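Local coordinates for LysR family transcriptional regulator (Vibrio vulnificus, PDB 5FHK), which probably binds specific DNA sequences as a LysR-type transcription factor controlling virulence genes, and is represented here by its C-terminal regulatory domain, at residues 136-140 with 151-157; 140-144 with 160-166. The contacts are given in a common frame with arbitrary orientation. Residues are numbered along the deposited sequence.

Interaction 1 (136-140 with 151-157); sequences LNVVR and LMPDVMI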
# COMPACT_ATOMS: atom_id res chain seq x y z
N LEU A 136 -6.18 -3.46 0.23
CA LEU A 136 -6.84 -3.96 -0.97
C LEU A 136 -5.88 -4.34 -2.08
O LEU A 136 -6.22 -5.18 -2.93
CB LEU A 136 -7.85 -2.94 -1.51
CG LEU A 136 -9.22 -2.99 -0.80
CD1 LEU A 136 -10.13 -1.84 -1.26
CD2 LEU A 136 -9.91 -4.32 -0.99
N ASN A 137 -4.68 -3.75 -2.10
CA ASN A 137 -3.72 -4.11 -3.13
C ASN A 137 -3.37 -5.61 -3.07
O ASN A 137 -3.36 -6.28 -4.11
CB ASN A 137 -2.46 -3.23 -3.03
CG ASN A 137 -1.69 -3.41 -1.72
OD1 ASN A 137 -2.23 -3.85 -0.70
ND2 ASN A 137 -0.41 -3.05 -1.75
N VAL A 138 -3.13 -6.16 -1.87
CA VAL A 138 -2.78 -7.59 -1.83
C VAL A 138 -3.99 -8.46 -2.15
O VAL A 138 -3.83 -9.58 -2.65
CB VAL A 138 -2.16 -7.98 -0.48
CG1 VAL A 138 -0.86 -7.22 -0.25
CG2 VAL A 138 -3.14 -7.75 0.62
N VAL A 139 -5.20 -8.00 -1.85
CA VAL A 139 -6.41 -8.71 -2.23
C VAL A 139 -6.52 -8.81 -3.75
O VAL A 139 -6.87 -9.85 -4.30
CB VAL A 139 -7.64 -8.01 -1.61
CG1 VAL A 139 -8.92 -8.67 -2.07
CG2 VAL A 139 -7.55 -8.05 -0.06
N ARG A 140 -6.27 -7.70 -4.45
CA ARG A 140 -6.30 -7.71 -5.90
C ARG A 140 -5.32 -8.74 -6.44
O ARG A 140 -5.65 -9.49 -7.36
CB ARG A 140 -5.99 -6.32 -6.45
CG ARG A 140 -6.05 -6.28 -7.97
CD ARG A 140 -5.08 -5.28 -8.52
NE ARG A 140 -3.69 -5.57 -8.16
CZ ARG A 140 -2.94 -6.54 -8.70
NH1 ARG A 140 -3.44 -7.34 -9.62
NH2 ARG A 140 -1.69 -6.70 -8.29
N LEU A 151 -14.44 -7.69 -3.94
CA LEU A 151 -15.10 -6.41 -4.18
C LEU A 151 -14.04 -5.33 -4.10
O LEU A 151 -13.27 -5.27 -3.13
CB LEU A 151 -16.20 -6.16 -3.17
CG LEU A 151 -16.86 -4.79 -3.37
CD1 LEU A 151 -17.80 -4.89 -4.53
CD2 LEU A 151 -17.64 -4.37 -2.12
N MET A 152 -14.00 -4.47 -5.11
CA MET A 152 -12.82 -3.65 -5.28
C MET A 152 -13.24 -2.30 -5.83
O MET A 152 -14.14 -2.24 -6.70
CB MET A 152 -11.84 -4.35 -6.23
CG MET A 152 -10.50 -3.71 -6.40
SD MET A 152 -9.38 -4.04 -5.05
CE MET A 152 -9.49 -5.81 -4.91
N PRO A 153 -12.64 -1.20 -5.36
CA PRO A 153 -12.96 0.11 -5.94
C PRO A 153 -12.57 0.15 -7.41
O PRO A 153 -11.42 -0.13 -7.77
CB PRO A 153 -12.11 1.09 -5.11
CG PRO A 153 -11.67 0.33 -3.90
CD PRO A 153 -11.57 -1.11 -4.36
N ASP A 154 -13.53 0.56 -8.26
CA ASP A 154 -13.35 0.45 -9.71
C ASP A 154 -12.10 1.16 -10.21
O ASP A 154 -11.42 0.66 -11.12
CB ASP A 154 -14.59 0.99 -10.45
CG ASP A 154 -14.93 2.43 -10.08
OD1 ASP A 154 -14.20 3.05 -9.27
OD2 ASP A 154 -15.95 2.94 -10.61
N VAL A 155 -11.76 2.32 -9.63
CA VAL A 155 -10.57 3.06 -10.06
C VAL A 155 -9.30 2.22 -9.91
O VAL A 155 -8.33 2.42 -10.65
CB VAL A 155 -10.45 4.38 -9.29
CG1 VAL A 155 -10.07 4.14 -7.83
CG2 VAL A 155 -9.43 5.29 -9.96
N MET A 156 -9.27 1.27 -8.98
CA MET A 156 -8.06 0.47 -8.79
C MET A 156 -7.89 -0.65 -9.81
O MET A 156 -6.79 -1.22 -9.91
CB MET A 156 -8.05 -0.14 -7.38
CG MET A 156 -7.64 0.81 -6.23
SD MET A 156 -7.63 -0.11 -4.64
CE MET A 156 -6.59 -1.54 -5.04
N ILE A 157 -8.93 -0.99 -10.57
CA ILE A 157 -8.85 -2.15 -11.45
C ILE A 157 -9.38 -1.86 -12.85
O ILE A 157 -9.66 -2.80 -13.61
CB ILE A 157 -9.62 -3.33 -10.83
CG1 ILE A 157 -10.99 -2.87 -10.34
CG2 ILE A 157 -8.81 -3.97 -9.70
CD1 ILE A 157 -11.88 -3.99 -9.89
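Two methionines from 151-157 pack against the helical turn of 136-140, and their rotamers explain the fit. The CA-to-CB bond of Met152 runs sideways, yet its t, p, p conformation folds the thioether back onto the helix. There Met152 CE lies 3.9 Å from Leu136 O and 3.8 Å from Arg140 N, the two atoms of the turn's 2.9 Å backbone hydrogen bond. It also meets Arg140 CB at 3.9 Å and Val139 CG1 at 4.1 Å. Met156 starts toward the helix and, in its m, t, p conformation, brings CE within 4.0 Å of Leu136 CB; the thioethers touch each other, Met156 CE to Met152 SD being 3.7 Å. Leu136, in the m, t rotamer, sends CD1 to Pro153 CD at 3.5 Å. With chi1 t, Arg140 directs its aliphatic part this way, CG reaching Ile157 CG2 at 4.0 Å. No hydrogen bond crosses the interface, so 312 Å² of largely apolar surface is what joins the segments. The axes of helix 136-140 and strand 151-153 approach to 9.6 Å, with 124° between their N-to-C directions. Strands 131-133 and 149-153 both run parallel to 104-107, making helix 136-144 the connection of a beta-alpha-beta crossover; Met152 continues the sheet through backbone hydrogen bonds with Ile79 of the antiparallel strand 68-82.

Interaction 2 (140-144 with 160-166); sequences RSACS and YIADGSL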
# COMPACT_ATOMS: atom_id res chain seq x y z
N ARG A 140 -6.27 -7.70 -4.45
CA ARG A 140 -6.30 -7.71 -5.90
C ARG A 140 -5.32 -8.74 -6.44
O ARG A 140 -5.65 -9.49 -7.36
CB ARG A 140 -5.99 -6.32 -6.45
CG ARG A 140 -6.05 -6.28 -7.97
CD ARG A 140 -5.08 -5.28 -8.52
NE ARG A 140 -3.69 -5.57 -8.16
CZ ARG A 140 -2.94 -6.54 -8.70
NH1 ARG A 140 -3.44 -7.34 -9.62
NH2 ARG A 140 -1.69 -6.70 -8.29
N SER A 141 -4.13 -8.80 -5.86
CA SER A 141 -3.12 -9.73 -6.34
C SER A 141 -3.63 -11.17 -6.29
O SER A 141 -3.42 -11.94 -7.22
CB SER A 141 -1.84 -9.56 -5.53
OG SER A 141 -1.17 -10.79 -5.41
N ALA A 142 -4.36 -11.53 -5.22
CA ALA A 142 -4.86 -12.89 -5.09
C ALA A 142 -5.98 -13.16 -6.08
O ALA A 142 -6.10 -14.29 -6.60
CB ALA A 142 -5.33 -13.15 -3.66
N CYS A 143 -6.82 -12.15 -6.34
CA CYS A 143 -7.85 -12.22 -7.36
C CYS A 143 -7.24 -12.49 -8.74
O CYS A 143 -7.71 -13.37 -9.47
CB CYS A 143 -8.63 -10.91 -7.37
SG CYS A 143 -10.12 -10.86 -8.38
N SER A 144 -6.21 -11.72 -9.10
CA SER A 144 -5.53 -11.92 -10.38
C SER A 144 -4.99 -13.34 -10.52
O SER A 144 -4.97 -13.90 -11.62
CB SER A 144 -4.39 -10.92 -10.53
OG SER A 144 -4.86 -9.67 -10.97
N TYR A 160 -7.30 -3.33 -15.52
CA TYR A 160 -7.52 -4.78 -15.54
C TYR A 160 -8.81 -5.14 -16.27
O TYR A 160 -8.88 -6.17 -16.96
CB TYR A 160 -7.57 -5.34 -14.12
CG TYR A 160 -6.28 -5.27 -13.37
CD1 TYR A 160 -5.90 -4.11 -12.68
CD2 TYR A 160 -5.42 -6.38 -13.33
CE1 TYR A 160 -4.69 -4.05 -12.00
CE2 TYR A 160 -4.23 -6.33 -12.65
CZ TYR A 160 -3.87 -5.17 -11.99
OH TYR A 160 -2.66 -5.15 -11.33
N ILE A 161 -9.85 -4.33 -16.10
CA ILE A 161 -11.12 -4.62 -16.75
C ILE A 161 -11.02 -4.39 -18.25
O ILE A 161 -11.48 -5.21 -19.06
CB ILE A 161 -12.25 -3.76 -16.16
CG1 ILE A 161 -12.41 -4.06 -14.67
CG2 ILE A 161 -13.53 -4.03 -16.96
CD1 ILE A 161 -13.04 -5.37 -14.43
N ALA A 162 -10.47 -3.24 -18.64
CA ALA A 162 -10.29 -2.94 -20.06
C ALA A 162 -9.48 -4.04 -20.74
O ALA A 162 -9.88 -4.54 -21.79
CB ALA A 162 -9.61 -1.59 -20.23
N ASP A 163 -8.34 -4.43 -20.15
CA ASP A 163 -7.48 -5.46 -20.73
C ASP A 163 -8.14 -6.83 -20.74
O ASP A 163 -7.76 -7.67 -21.56
CB ASP A 163 -6.16 -5.57 -19.96
CG ASP A 163 -5.16 -4.46 -20.31
OD1 ASP A 163 -5.51 -3.55 -21.10
OD2 ASP A 163 -4.01 -4.50 -19.78
N GLY A 164 -9.10 -7.08 -19.85
CA GLY A 164 -9.67 -8.41 -19.72
C GLY A 164 -8.97 -9.32 -18.73
O GLY A 164 -9.36 -10.49 -18.62
N SER A 165 -7.94 -8.84 -18.01
CA SER A 165 -7.25 -9.68 -17.03
C SER A 165 -8.10 -9.91 -15.78
O SER A 165 -7.86 -10.88 -15.05
CB SER A 165 -5.91 -9.06 -16.61
OG SER A 165 -6.02 -7.66 -16.34
N LEU A 166 -9.04 -9.03 -15.49
CA LEU A 166 -10.09 -9.29 -14.53
C LEU A 166 -11.42 -9.10 -15.24
O LEU A 166 -11.52 -8.33 -16.19
CB LEU A 166 -9.99 -8.38 -13.29
CG LEU A 166 -8.80 -8.58 -12.35
CD1 LEU A 166 -8.64 -7.42 -11.39
CD2 LEU A 166 -8.91 -9.92 -11.55
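Tyr160 extends its ring from the last turn of helix 158-163 toward Arg140 and Ser144 of helix 136-144, placing its hydroxyl over one face of the Arg140 guanidinium. Tyr160 OH is 2.9 Å from Arg140 NH1 and 3.4 Å from Arg140 NE, at angles that are poor for hydrogen bonds. Ser144, one turn after Arg140, approaches the ring obliquely, with OG 3.8 Å from Tyr160 CE2. Beside this polar group Leu166 makes the apolar part of the contact. Its CA-to-CB bond points sideways, while the m, t rotamer carries its end to the helix: CD2 is 3.5 Å from Cys143 SG and 4.1 Å from Ser144 N, and CD1 is 4.4 Å from Arg140 CG. Gly164, the first residue past the helix, has a positive phi of 90°, and the turn there brings Leu166 back beside Tyr160; a Leu166 N to Tyr160 O hydrogen bond of 3.2 Å then closes the turn and keeps the two contact residues together. No cross-segment hydrogen bond is present, and 240 Å² is buried. On another part of helix 136-144, Ser141 OG hydrogen-bonds Asn27 ND2 of the second subunit. The contact itself packs two successive helical elements of one subdomain of the type II periplasmic-binding-protein fold, and the first of them also lies against a helix of the partner's other subdomain, a pairing typical of LysR regulatory-domain dimers.

Overall arrangement
Both interactions use helix 136-144 and share Arg140, with their centres about 9 Å apart. Interaction 1 takes the helix's first part and lies about 8 Å from the chain centre; interaction 2 takes its C-terminal part, about 16 Å out. Their partners follow in the same order, strand 149-153 with its trailing turn before helix 158-163 and the loop after it. The two meet directly, Ile157 CG2 lying 3.8 Å from Leu166 CD1. One helix thus packs along two successive segments of the chain. Because both contacts also reach the second subunit, these segments back the helix that takes part in the regulatory-domain dimer.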